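Local coordinates for protein vestitone reductase (PDB 2P4H) that catalyses the stereospecific NADPH-dependent reduction of (3R)-vestitone to an isoflavanol, the penultimate step in making the defence compound medicarpin, at residues A[208-213]-A[270-275]; A[218-223]-A[283-288]; A[245-250]-A[292-297]. All coordinates share one frame; numbering follows the deposited sequence.

Contact 1. Residues A[208-213]-A[270-275]; sequences VLVLGK and YQILTV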
ATOM      1  N   VAL A 208      -8.862  -9.224 -12.986  1.00 12.20           N
ATOM      2  CA  VAL A 208     -10.167  -9.838 -13.173  1.00 13.13           C
ATOM      3  C   VAL A 208     -10.459 -10.236 -14.627  1.00 13.11           C
ATOM      4  O   VAL A 208     -11.099 -11.261 -14.871  1.00 14.38           O
ATOM      5  CB  VAL A 208     -11.291  -8.907 -12.637  1.00 12.36           C
ATOM      6  CG1 VAL A 208     -11.305  -7.592 -13.400  1.00 14.75           C
ATOM      7  CG2 VAL A 208     -12.637  -9.608 -12.729  1.00 14.69           C
ATOM      8  N   LEU A 209      -9.986  -9.452 -15.591  1.00 13.67           N
ATOM      9  CA  LEU A 209     -10.251  -9.781 -16.991  1.00 13.70           C
ATOM     10  C   LEU A 209      -9.488 -11.004 -17.505  1.00 15.07           C
ATOM     11  O   LEU A 209      -9.900 -11.618 -18.491  1.00 16.67           O
ATOM     12  CB  LEU A 209      -9.972  -8.573 -17.896  1.00 13.64           C
ATOM     13  CG  LEU A 209     -10.880  -7.349 -17.723  1.00 12.64           C
ATOM     14  CD1 LEU A 209     -10.532  -6.327 -18.800  1.00 14.15           C
ATOM     15  CD2 LEU A 209     -12.350  -7.748 -17.828  1.00 15.25           C
ATOM     16  N   VAL A 210      -8.389 -11.366 -16.851  1.00 16.00           N
ATOM     17  CA  VAL A 210      -7.625 -12.538 -17.283  1.00 18.78           C
ATOM     18  C   VAL A 210      -7.673 -13.694 -16.288  1.00 21.45           C
ATOM     19  O   VAL A 210      -7.388 -14.836 -16.652  1.00 23.40           O
ATOM     20  CB  VAL A 210      -6.141 -12.196 -17.547  1.00 19.70           C
ATOM     21  CG1 VAL A 210      -6.032 -11.190 -18.683  1.00 21.81           C
ATOM     22  CG2 VAL A 210      -5.496 -11.658 -16.287  1.00 20.17           C
ATOM     23  N   LEU A 211      -8.034 -13.396 -15.042  1.00 23.97           N
ATOM     24  CA  LEU A 211      -8.107 -14.401 -13.978  1.00 28.21           C
ATOM     25  C   LEU A 211      -9.529 -14.759 -13.573  1.00 29.78           C
ATOM     26  O   LEU A 211      -9.797 -15.882 -13.141  1.00 30.63           O
ATOM     27  CB  LEU A 211      -7.368 -13.910 -12.729  1.00 29.04           C
ATOM     28  CG  LEU A 211      -5.842 -13.977 -12.691  1.00 31.55           C
ATOM     29  CD1 LEU A 211      -5.320 -13.250 -11.462  1.00 32.98           C
ATOM     30  CD2 LEU A 211      -5.413 -15.429 -12.672  1.00 32.41           C
ATOM     31  N   GLY A 212     -10.438 -13.799 -13.699  1.00 31.30           N
ATOM     32  CA  GLY A 212     -11.812 -14.047 -13.311  1.00 33.35           C
ATOM     33  C   GLY A 212     -12.810 -14.057 -14.447  1.00 34.94           C
ATOM     34  O   GLY A 212     -12.443 -14.036 -15.622  1.00 36.05           O
ATOM     35  N   LYS A 213     -14.086 -14.097 -14.085  1.00 36.61           N
ATOM     36  CA  LYS A 213     -15.162 -14.105 -15.061  1.00 36.91           C
ATOM     37  C   LYS A 213     -15.978 -12.827 -14.936  1.00 36.47           C
ATOM     38  O   LYS A 213     -15.796 -12.054 -13.996  1.00 36.09           O
ATOM     39  CB  LYS A 213     -16.059 -15.325 -14.845  1.00 38.12           C
ATOM     40  CG  LYS A 213     -15.346 -16.651 -15.063  1.00 40.15           C
ATOM     41  CD  LYS A 213     -16.251 -17.832 -14.756  1.00 41.11           C
ATOM     42  CE  LYS A 213     -16.646 -17.859 -13.288  1.00 41.74           C
ATOM     43  NZ  LYS A 213     -17.498 -19.036 -12.969  1.00 43.05           N
ATOM     44  N   TYR A 270      -5.202 -15.025 -23.929  1.00 20.09           N
ATOM     45  CA  TYR A 270      -6.293 -15.100 -22.961  1.00 19.80           C
ATOM     46  C   TYR A 270      -7.629 -14.668 -23.548  1.00 21.02           C
ATOM     47  O   TYR A 270      -7.685 -13.805 -24.423  1.00 21.58           O
ATOM     48  CB  TYR A 270      -5.996 -14.216 -21.743  1.00 19.07           C
ATOM     49  CG  TYR A 270      -4.732 -14.581 -21.005  1.00 19.35           C
ATOM     50  CD1 TYR A 270      -4.529 -15.876 -20.529  1.00 21.23           C
ATOM     51  CD2 TYR A 270      -3.734 -13.633 -20.787  1.00 19.28           C
ATOM     52  CE1 TYR A 270      -3.362 -16.218 -19.857  1.00 21.09           C
ATOM     53  CE2 TYR A 270      -2.561 -13.965 -20.116  1.00 19.73           C
ATOM     54  CZ  TYR A 270      -2.381 -15.260 -19.655  1.00 21.17           C
ATOM     55  OH  TYR A 270      -1.216 -15.601 -19.009  1.00 22.37           O
ATOM     56  N   GLN A 271      -8.701 -15.283 -23.061  1.00 21.54           N
ATOM     57  CA  GLN A 271     -10.045 -14.929 -23.494  1.00 23.08           C
ATOM     58  C   GLN A 271     -10.408 -13.727 -22.633  1.00 21.82           C
ATOM     59  O   GLN A 271     -10.651 -13.859 -21.433  1.00 23.45           O
ATOM     60  CB  GLN A 271     -11.018 -16.085 -23.239  1.00 26.37           C
ATOM     61  CG  GLN A 271     -11.049 -17.147 -24.338  1.00 32.11           C
ATOM     62  CD  GLN A 271      -9.671 -17.664 -24.710  1.00 35.24           C
ATOM     63  OE1 GLN A 271      -8.839 -16.927 -25.240  1.00 39.22           O
ATOM     64  NE2 GLN A 271      -9.424 -18.941 -24.436  1.00 37.92           N
ATOM     65  N   ILE A 272     -10.418 -12.552 -23.248  1.00 19.08           N
ATOM     66  CA  ILE A 272     -10.710 -11.314 -22.537  1.00 17.56           C
ATOM     67  C   ILE A 272     -11.962 -10.627 -23.058  1.00 15.85           C
ATOM     68  O   ILE A 272     -12.143 -10.485 -24.268  1.00 15.37           O
ATOM     69  CB  ILE A 272      -9.522 -10.333 -22.664  1.00 17.32           C
ATOM     70  CG1 ILE A 272      -8.269 -10.955 -22.040  1.00 18.72           C
ATOM     71  CG2 ILE A 272      -9.861  -9.002 -22.007  1.00 16.93           C
ATOM     72  CD1 ILE A 272      -7.008 -10.149 -22.262  1.00 20.52           C
ATOM     73  N   LEU A 273     -12.823 -10.199 -22.141  1.00 13.96           N
ATOM     74  CA  LEU A 273     -14.046  -9.505 -22.517  1.00 14.08           C
ATOM     75  C   LEU A 273     -13.662  -8.275 -23.324  1.00 12.96           C
ATOM     76  O   LEU A 273     -12.784  -7.507 -22.925  1.00 13.88           O
ATOM     77  CB  LEU A 273     -14.822  -9.072 -21.272  1.00 14.85           C
ATOM     78  CG  LEU A 273     -15.484 -10.188 -20.464  1.00 16.10           C
ATOM     79  CD1 LEU A 273     -15.925  -9.655 -19.115  1.00 18.12           C
ATOM     80  CD2 LEU A 273     -16.673 -10.738 -21.240  1.00 17.33           C
ATOM     81  N   THR A 274     -14.322  -8.089 -24.459  1.00 13.01           N
ATOM     82  CA  THR A 274     -14.048  -6.950 -25.323  1.00 12.35           C
ATOM     83  C   THR A 274     -14.780  -5.699 -24.861  1.00 12.62           C
ATOM     84  O   THR A 274     -15.684  -5.753 -24.022  1.00 12.53           O
ATOM     85  CB  THR A 274     -14.504  -7.226 -26.762  1.00 13.21           C
ATOM     86  OG1 THR A 274     -15.929  -7.390 -26.778  1.00 13.36           O
ATOM     87  CG2 THR A 274     -13.841  -8.484 -27.308  1.00 14.51           C
ATOM     88  N   VAL A 275     -14.392  -4.564 -25.427  1.00 11.55           N
ATOM     89  CA  VAL A 275     -15.047  -3.312 -25.112  1.00 12.13           C
ATOM     90  C   VAL A 275     -16.544  -3.465 -25.403  1.00 12.72           C
ATOM     91  O   VAL A 275     -17.382  -3.026 -24.618  1.00 14.44           O
ATOM     92  CB  VAL A 275     -14.441  -2.161 -25.951  1.00 11.58           C
ATOM     93  CG1 VAL A 275     -15.379  -0.965 -25.982  1.00 13.26           C
ATOM     94  CG2 VAL A 275     -13.093  -1.755 -25.356  1.00 12.00           C
TER
HETATM   95  O   HOH W   1     -12.459 -11.191 -19.416  1.00 17.16           O
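Leu209 and Ile272 have the nearest CA atoms across the contact, 5.8 Å apart, where the short helix 208-211 lies against the irregular segment 270-275. No direct hydrogen bond joins the two backbones; a single water spans them instead, donating to Leu209 O at 2.8 Å and accepting from Leu273 N at 2.9 Å, which gives a carbonyl near the end of the helix and an amide of the loop a common partner. The side chains that meet are apolar. Val210 lies alongside Ile272, both pointing the same way, and its CG1 reaches Ile272 CD1 at 3.9 Å. The same methyl also touches the Tyr270 ring, with Val210 CG1 4.0 Å from Tyr270 CD2, the valine crossing the tyrosine obliquely. Because CG1 is anti to the carbonyl carbon (chi1 -63°), one methyl serves both partners, a task that suits a compact branched residue. The two branches of Ile272 divide the work: CG1 and CD1 run beside Val210, while CG2 packs on Leu209 CB at 4.1 Å. Farther along, Leu209 CD2 meets Leu273 CD1 at 4.3 Å, a looser touch between leucine ends. This surface contact is flanked by helix 256-266, where Met259 receives Leu209 and Leu263 receives Ile272, and by helix 305-319, whose Ile313 and Lys317 pack on Tyr270.

Contact 2. Residues A[218-223]-A[283-288]; sequences GVTRFH and GARLPD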
ATOM      1  N   GLY A 218     -16.568  -5.961 -10.277  1.00 15.69           N
ATOM      2  CA  GLY A 218     -17.161  -5.043  -9.319  1.00 15.49           C
ATOM      3  C   GLY A 218     -16.701  -3.648  -9.687  1.00 15.49           C
ATOM      4  O   GLY A 218     -17.489  -2.816 -10.129  1.00 17.14           O
ATOM      5  N   VAL A 219     -15.408  -3.397  -9.511  1.00 14.05           N
ATOM      6  CA  VAL A 219     -14.819  -2.110  -9.855  1.00 13.87           C
ATOM      7  C   VAL A 219     -14.686  -2.009 -11.379  1.00 12.48           C
ATOM      8  O   VAL A 219     -14.217  -2.949 -12.033  1.00 12.84           O
ATOM      9  CB  VAL A 219     -13.426  -1.969  -9.204  1.00 13.20           C
ATOM     10  CG1 VAL A 219     -12.699  -0.757  -9.762  1.00 13.88           C
ATOM     11  CG2 VAL A 219     -13.577  -1.849  -7.693  1.00 14.58           C
ATOM     12  N   THR A 220     -15.114  -0.880 -11.941  1.00 11.94           N
ATOM     13  CA  THR A 220     -15.035  -0.672 -13.382  1.00 12.90           C
ATOM     14  C   THR A 220     -14.090   0.459 -13.797  1.00 11.92           C
ATOM     15  O   THR A 220     -13.939   0.750 -14.980  1.00 12.37           O
ATOM     16  CB  THR A 220     -16.432  -0.461 -13.985  1.00 13.86           C
ATOM     17  OG1 THR A 220     -17.142   0.516 -13.216  1.00 15.56           O
ATOM     18  CG2 THR A 220     -17.205  -1.781 -13.986  1.00 15.89           C
ATOM     19  N   ARG A 221     -13.485   1.119 -12.815  1.00 11.83           N
ATOM     20  CA  ARG A 221     -12.463   2.134 -13.072  1.00 11.64           C
ATOM     21  C   ARG A 221     -11.560   2.031 -11.859  1.00 11.63           C
ATOM     22  O   ARG A 221     -11.981   2.279 -10.727  1.00 12.00           O
ATOM     23  CB  ARG A 221     -13.015   3.553 -13.215  1.00 12.46           C
ATOM     24  CG  ARG A 221     -11.910   4.528 -13.643  1.00 14.00           C
ATOM     25  CD  ARG A 221     -12.457   5.891 -14.010  1.00 17.57           C
ATOM     26  NE  ARG A 221     -13.062   6.546 -12.857  1.00 18.83           N
ATOM     27  CZ  ARG A 221     -13.985   7.498 -12.938  1.00 23.54           C
ATOM     28  NH1 ARG A 221     -14.416   7.910 -14.124  1.00 25.86           N
ATOM     29  NH2 ARG A 221     -14.479   8.038 -11.833  1.00 24.56           N
ATOM     30  N   PHE A 222     -10.314   1.649 -12.115  1.00 11.16           N
ATOM     31  CA  PHE A 222      -9.327   1.406 -11.072  1.00 10.69           C
ATOM     32  C   PHE A 222      -8.245   2.460 -10.887  1.00 11.04           C
ATOM     33  O   PHE A 222      -7.594   2.840 -11.866  1.00 11.44           O
ATOM     34  CB  PHE A 222      -8.563   0.102 -11.370  1.00 11.41           C
ATOM     35  CG  PHE A 222      -9.420  -1.131 -11.502  1.00 12.35           C
ATOM     36  CD1 PHE A 222      -9.394  -2.104 -10.511  1.00 11.64           C
ATOM     37  CD2 PHE A 222     -10.196  -1.353 -12.639  1.00 12.93           C
ATOM     38  CE1 PHE A 222     -10.120  -3.287 -10.647  1.00 12.20           C
ATOM     39  CE2 PHE A 222     -10.929  -2.541 -12.782  1.00 12.60           C
ATOM     40  CZ  PHE A 222     -10.884  -3.504 -11.781  1.00 13.25           C
ATOM     41  N   HIS A 223      -8.046   2.939  -9.658  1.00 10.81           N
ATOM     42  CA  HIS A 223      -6.901   3.811  -9.420  1.00 10.72           C
ATOM     43  C   HIS A 223      -5.817   2.767  -9.106  1.00 11.00           C
ATOM     44  O   HIS A 223      -6.062   1.802  -8.368  1.00 10.57           O
ATOM     45  CB  HIS A 223      -7.107   4.843  -8.280  1.00  9.86           C
ATOM     46  CG  HIS A 223      -7.971   4.397  -7.137  1.00 10.18           C
ATOM     47  ND1 HIS A 223      -8.934   5.222  -6.595  1.00 11.54           N
ATOM     48  CD2 HIS A 223      -7.938   3.293  -6.351  1.00 11.42           C
ATOM     49  CE1 HIS A 223      -9.453   4.650  -5.523  1.00 10.77           C
ATOM     50  NE2 HIS A 223      -8.866   3.478  -5.353  1.00 12.30           N
ATOM     51  N   GLY A 283     -20.834  -1.091 -12.363  1.00 23.46           N
ATOM     52  CA  GLY A 283     -19.787  -1.244 -11.376  1.00 20.77           C
ATOM     53  C   GLY A 283     -19.376   0.061 -10.728  1.00 18.15           C
ATOM     54  O   GLY A 283     -19.952   1.117 -10.998  1.00 19.21           O
ATOM     55  N   ALA A 284     -18.367  -0.020  -9.869  1.00 16.94           N
ATOM     56  CA  ALA A 284     -17.861   1.143  -9.161  1.00 14.90           C
ATOM     57  C   ALA A 284     -16.743   1.826  -9.942  1.00 14.67           C
ATOM     58  O   ALA A 284     -15.709   1.221 -10.220  1.00 14.12           O
ATOM     59  CB  ALA A 284     -17.354   0.725  -7.785  1.00 16.54           C
ATOM     60  N   ARG A 285     -16.963   3.086 -10.298  1.00 14.39           N
ATOM     61  CA  ARG A 285     -15.970   3.869 -11.025  1.00 14.33           C
ATOM     62  C   ARG A 285     -15.218   4.664  -9.963  1.00 14.55           C
ATOM     63  O   ARG A 285     -15.686   5.712  -9.517  1.00 16.36           O
ATOM     64  CB  ARG A 285     -16.656   4.825 -12.009  1.00 16.74           C
ATOM     65  CG  ARG A 285     -17.499   4.141 -13.085  1.00 20.09           C
ATOM     66  CD  ARG A 285     -16.652   3.638 -14.250  1.00 22.03           C
ATOM     67  NE  ARG A 285     -17.455   2.903 -15.226  1.00 23.55           N
ATOM     68  CZ  ARG A 285     -16.990   2.415 -16.374  1.00 23.40           C
ATOM     69  NH1 ARG A 285     -15.718   2.581 -16.710  1.00 21.03           N
ATOM     70  NH2 ARG A 285     -17.800   1.742 -17.182  1.00 25.34           N
ATOM     71  N   LEU A 286     -14.059   4.160  -9.551  1.00 13.21           N
ATOM     72  CA  LEU A 286     -13.272   4.815  -8.512  1.00 13.31           C
ATOM     73  C   LEU A 286     -12.671   6.137  -8.957  1.00 12.81           C
ATOM     74  O   LEU A 286     -12.409   6.351 -10.136  1.00 13.03           O
ATOM     75  CB  LEU A 286     -12.166   3.879  -8.031  1.00 13.10           C
ATOM     76  CG  LEU A 286     -12.678   2.555  -7.464  1.00 13.79           C
ATOM     77  CD1 LEU A 286     -11.500   1.654  -7.139  1.00 14.23           C
ATOM     78  CD2 LEU A 286     -13.523   2.817  -6.225  1.00 16.29           C
ATOM     79  N   PRO A 287     -12.442   7.049  -8.002  1.00 11.79           N
ATOM     80  CA  PRO A 287     -11.870   8.359  -8.308  1.00 12.53           C
ATOM     81  C   PRO A 287     -10.380   8.318  -8.600  1.00 11.97           C
ATOM     82  O   PRO A 287      -9.661   7.429  -8.139  1.00 11.82           O
ATOM     83  CB  PRO A 287     -12.175   9.164  -7.049  1.00 13.76           C
ATOM     84  CG  PRO A 287     -12.060   8.134  -5.975  1.00 14.09           C
ATOM     85  CD  PRO A 287     -12.785   6.946  -6.572  1.00 12.49           C
ATOM     86  N   ASP A 288      -9.932   9.287  -9.386  1.00 13.18           N
ATOM     87  CA  ASP A 288      -8.523   9.432  -9.712  1.00 11.79           C
ATOM     88  C   ASP A 288      -7.922  10.135  -8.491  1.00 12.47           C
ATOM     89  O   ASP A 288      -8.401  11.198  -8.084  1.00 13.60           O
ATOM     90  CB  ASP A 288      -8.386  10.298 -10.974  1.00 12.20           C
ATOM     91  CG  ASP A 288      -6.939  10.546 -11.381  1.00 13.29           C
ATOM     92  OD1 ASP A 288      -6.030   9.848 -10.887  1.00 13.36           O
ATOM     93  OD2 ASP A 288      -6.716  11.441 -12.224  1.00 15.04           O
TER
HETATM   94  O   HOH W   2     -19.553   1.060 -14.727  1.00 25.16           O
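Val219 pairs with Ala284, and Arg221 with Arg285, in two parallel bridges whose register slips by one residue at a beta bulge, the touching parts running in directions 17° apart. Ala284 O accepts from Thr220 N at 2.8 Å and, weakly, from Arg221 N, while Leu286 N donates to Arg221 O to resume the ladder. Gly283 suits its place because a CB there would clash with Gly218 O and Thr220 CG2. The side chain of Arg221 reaches back to the partner segment just beyond strand 284-285: NE at 2.8 Å and NH2 at 3.2 Å both donate to Leu286 O, a side-on grip with the oxygen close to the guanidinium plane. Its chain leaves with CG anti to the backbone N (chi1 -173°) and bends at chi3 (64°), and Arg285 CB lies over the centre of one guanidinium face. An alanine in place of Arg221 would probably leave Leu286 O without its two guanidinium donors and Arg285 CB without the flat group it lies over. The pairing places strand 284-285 beside strand 219-226 in the smaller mixed sheet, apart from the parallel Rossmann sheet. Thr220 CB lies over the centre of the Arg285 guanidinium, and a water links Thr220 OG1 to Arg285 NE; the far end of this arginine forms a salt bridge with Glu257. On the sheet face of Val219 and Ala284, Val219 CG1 meets Leu286 CD1 at 3.8 Å. That leucine methyl also makes a CH-pi contact with the face of His223, 4.0 Å from the ring centroid. At the ring's edge His223 ND1 donates to Pro287 O at 2.8 Å, in both the ring and carbonyl planes, which fixes the imidazole's rotation; the side chain of His223 lies about 9 Å from that of Tyr160, an NADP(+)-binding residue by similarity.

Contact 3. Residues A[245-250]-A[292-297]; sequences GRYNCS and KKLVDA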
ATOM      1  N   GLY A 245       3.410  14.942   5.822  1.00 12.63           N
ATOM      2  CA  GLY A 245       1.988  15.055   5.553  1.00 11.40           C
ATOM      3  C   GLY A 245       1.501  13.945   4.640  1.00 11.52           C
ATOM      4  O   GLY A 245       2.177  12.923   4.483  1.00 11.48           O
ATOM      5  N   ARG A 246       0.335  14.149   4.031  1.00 11.38           N
ATOM      6  CA  ARG A 246      -0.260  13.150   3.143  1.00 10.39           C
ATOM      7  C   ARG A 246       0.191  13.282   1.694  1.00 10.13           C
ATOM      8  O   ARG A 246       0.338  14.387   1.175  1.00 11.03           O
ATOM      9  CB  ARG A 246      -1.785  13.268   3.138  1.00 10.82           C
ATOM     10  CG  ARG A 246      -2.457  13.429   4.480  1.00 12.00           C
ATOM     11  CD  ARG A 246      -3.957  13.511   4.262  1.00 11.85           C
ATOM     12  NE  ARG A 246      -4.560  12.198   4.047  1.00 12.49           N
ATOM     13  CZ  ARG A 246      -5.757  11.998   3.505  1.00 11.87           C
ATOM     14  NH1 ARG A 246      -6.491  13.026   3.091  1.00 12.44           N
ATOM     15  NH2 ARG A 246      -6.248  10.771   3.420  1.00 13.44           N
ATOM     16  N   TYR A 247       0.377  12.142   1.037  1.00 10.00           N
ATOM     17  CA  TYR A 247       0.754  12.120  -0.371  1.00  9.80           C
ATOM     18  C   TYR A 247       0.041  10.994  -1.101  1.00  9.57           C
ATOM     19  O   TYR A 247       0.188   9.822  -0.738  1.00 10.35           O
ATOM     20  CB  TYR A 247       2.262  11.902  -0.548  1.00 10.80           C
ATOM     21  CG  TYR A 247       3.126  13.091  -0.208  1.00 10.59           C
ATOM     22  CD1 TYR A 247       3.471  14.030  -1.180  1.00 10.91           C
ATOM     23  CD2 TYR A 247       3.588  13.281   1.090  1.00 11.49           C
ATOM     24  CE1 TYR A 247       4.256  15.132  -0.864  1.00 11.31           C
ATOM     25  CE2 TYR A 247       4.375  14.384   1.421  1.00 11.31           C
ATOM     26  CZ  TYR A 247       4.702  15.302   0.437  1.00 11.57           C
ATOM     27  OH  TYR A 247       5.462  16.403   0.763  1.00 12.47           O
ATOM     28  N   ASN A 248      -0.747  11.345  -2.110  1.00 10.27           N
ATOM     29  CA  ASN A 248      -1.391  10.330  -2.938  1.00  9.67           C
ATOM     30  C   ASN A 248      -0.238   9.704  -3.724  1.00 10.04           C
ATOM     31  O   ASN A 248       0.699  10.404  -4.117  1.00 11.29           O
ATOM     32  CB  ASN A 248      -2.349  10.955  -3.960  1.00 10.20           C
ATOM     33  CG  ASN A 248      -3.731  11.225  -3.404  1.00 10.76           C
ATOM     34  OD1 ASN A 248      -4.170  10.587  -2.447  1.00 11.79           O
ATOM     35  ND2 ASN A 248      -4.441  12.161  -4.028  1.00 11.07           N
ATOM     36  N   CYS A 249      -0.298   8.398  -3.948  1.00 10.49           N
ATOM     37  CA  CYS A 249       0.732   7.704  -4.730  1.00  9.60           C
ATOM     38  C   CYS A 249      -0.085   6.810  -5.657  1.00  9.24           C
ATOM     39  O   CYS A 249      -0.117   5.582  -5.519  1.00  9.94           O
ATOM     40  CB  CYS A 249       1.626   6.883  -3.804  1.00  9.87           C
ATOM     41  SG  CYS A 249       3.055   6.172  -4.630  1.00 12.66           S
ATOM     42  N   SER A 250      -0.720   7.452  -6.630  1.00 10.18           N
ATOM     43  CA  SER A 250      -1.655   6.792  -7.537  1.00  9.52           C
ATOM     44  C   SER A 250      -1.540   7.414  -8.927  1.00  9.95           C
ATOM     45  O   SER A 250      -2.401   8.191  -9.340  1.00 10.96           O
ATOM     46  CB  SER A 250      -3.055   7.021  -6.955  1.00 11.00           C
ATOM     47  OG  SER A 250      -4.076   6.369  -7.668  1.00 10.89           O
ATOM     48  N   LYS A 292      -0.280  14.804  -8.206  1.00 11.18           N
ATOM     49  CA  LYS A 292       0.501  15.994  -8.520  1.00 11.19           C
ATOM     50  C   LYS A 292       1.378  16.445  -7.344  1.00 11.37           C
ATOM     51  O   LYS A 292       2.513  16.865  -7.546  1.00 10.83           O
ATOM     52  CB  LYS A 292      -0.439  17.129  -8.937  1.00 12.50           C
ATOM     53  CG  LYS A 292       0.251  18.459  -9.197  1.00 14.49           C
ATOM     54  CD  LYS A 292      -0.739  19.478  -9.745  1.00 16.35           C
ATOM     55  CE  LYS A 292      -0.098  20.845  -9.942  1.00 18.09           C
ATOM     56  NZ  LYS A 292       0.332  21.447  -8.649  1.00 17.23           N
ATOM     57  N   LYS A 293       0.871  16.350  -6.115  1.00 10.24           N
ATOM     58  CA  LYS A 293       1.658  16.780  -4.958  1.00 10.55           C
ATOM     59  C   LYS A 293       2.983  16.027  -4.847  1.00 10.64           C
ATOM     60  O   LYS A 293       4.039  16.631  -4.627  1.00 11.56           O
ATOM     61  CB  LYS A 293       0.847  16.604  -3.671  1.00 10.18           C
ATOM     62  CG  LYS A 293       1.518  17.180  -2.432  1.00 10.55           C
ATOM     63  CD  LYS A 293       0.694  16.889  -1.185  1.00 10.82           C
ATOM     64  CE  LYS A 293       1.362  17.430   0.075  1.00 11.30           C
ATOM     65  NZ  LYS A 293       0.548  17.150   1.298  1.00 10.94           N
ATOM     66  N   LEU A 294       2.935  14.710  -5.005  1.00 10.87           N
ATOM     67  CA  LEU A 294       4.145  13.904  -4.915  1.00 10.13           C
ATOM     68  C   LEU A 294       5.112  14.203  -6.062  1.00 11.08           C
ATOM     69  O   LEU A 294       6.325  14.250  -5.860  1.00 11.07           O
ATOM     70  CB  LEU A 294       3.780  12.415  -4.895  1.00 11.67           C
ATOM     71  CG  LEU A 294       4.925  11.403  -4.788  1.00 11.03           C
ATOM     72  CD1 LEU A 294       5.776  11.694  -3.564  1.00 11.57           C
ATOM     73  CD2 LEU A 294       4.347   9.998  -4.711  1.00 12.35           C
ATOM     74  N   VAL A 295       4.578  14.406  -7.262  1.00 11.20           N
ATOM     75  CA  VAL A 295       5.422  14.712  -8.410  1.00 12.62           C
ATOM     76  C   VAL A 295       6.035  16.108  -8.246  1.00 11.92           C
ATOM     77  O   VAL A 295       7.203  16.316  -8.587  1.00 13.45           O
ATOM     78  CB  VAL A 295       4.615  14.619  -9.730  1.00 12.09           C
ATOM     79  CG1 VAL A 295       5.458  15.116 -10.903  1.00 15.17           C
ATOM     80  CG2 VAL A 295       4.197  13.169  -9.973  1.00 13.88           C
ATOM     81  N   ASP A 296       5.256  17.053  -7.714  1.00 12.22           N
ATOM     82  CA  ASP A 296       5.745  18.416  -7.479  1.00 11.75           C
ATOM     83  C   ASP A 296       6.882  18.374  -6.460  1.00 12.15           C
ATOM     84  O   ASP A 296       7.738  19.260  -6.440  1.00 12.77           O
ATOM     85  CB  ASP A 296       4.644  19.327  -6.909  1.00 13.37           C
ATOM     86  CG  ASP A 296       3.683  19.847  -7.961  1.00 15.77           C
ATOM     87  OD1 ASP A 296       3.965  19.718  -9.169  1.00 15.87           O
ATOM     88  OD2 ASP A 296       2.639  20.414  -7.561  1.00 15.95           O
ATOM     89  N   ALA A 297       6.878  17.352  -5.607  1.00 11.67           N
ATOM     90  CA  ALA A 297       7.902  17.204  -4.583  1.00 11.92           C
ATOM     91  C   ALA A 297       9.195  16.635  -5.144  1.00 12.20           C
ATOM     92  O   ALA A 297      10.182  16.514  -4.422  1.00 14.95           O
ATOM     93  CB  ALA A 297       7.391  16.324  -3.445  1.00 11.96           C
TER
HETATM   94  O   HOH W   3       0.476  13.229  -4.567  1.00 11.32           O
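Lys293 lies across one face of the Tyr247 ring, the two side chains crossing at about a right angle. Its CE sits 4.1 Å from the ring centroid in a CH-pi contact, and its ammonium is in cation-pi range, with NZ 4.6 Å from the centroid and 9° off the ring normal. From there NZ donates to Arg246 O at 2.8 Å, in the plane of that carbonyl. A lysine suits the place because its chain, with CG anti to the backbone N (chi1 -173°) and extended beyond, is long enough to pass the ring before reaching the strand backbone. The other contacts of Tyr247 with the helical segment are apolar: CD1 approaches Leu294 CA at 3.8 Å, and CE1 meets Ala297 CB at 4.2 Å, where a small residue admits the ring. Leu294, the next helix residue after Lys293, reaches farther along the strand, its CD2 touching Cys249 SG at 4.0 Å. Beside it a water accepts a hydrogen bond from Leu294 N and donates one to Asn248 O, joining the first turn of the helix to the strand.

Further out, the elements themselves are set by the fold. Strand 245-248 is an outermost strand of the seven-stranded parallel Rossmann sheet and pairs with strand 182-187; helix 292-296 passes it at 105°, the axes 7.1 Å apart. Tyr247 OH is held by Pro243 O, which steadies the ring under the lysine, while the guanidinium of Arg246 turns away to a salt bridge with Glu168. Although most of its neighbours here are buried, Lys293 is itself only partly so; the carbonyl and the ring face are likely to favour its positive charge.

Overall arrangement
The three contacts interleave along the chain: the first segments follow in the order 208-213, 218-223 and 245-250, and their partners 270-275, 283-288 and 292-297 return in the same order. Contact 1 is peripheral, its centre about 25 Å from that of the chain, and helix 208-211 leads on to strand 219-226 of contact 2; the centres of contacts 1 and 2 are about 16 Å apart. Contacts 2 and 3 touch, His223 CB lying 3.4 Å from Ser250 OG, whereas contacts 1 and 3 have centres about 32 Å apart. Contact 3 joins the late helix 292-296 to the edge of the Rossmann sheet, while contacts 1 and 2 join later segments to the peripheral helix and the mixed sheet.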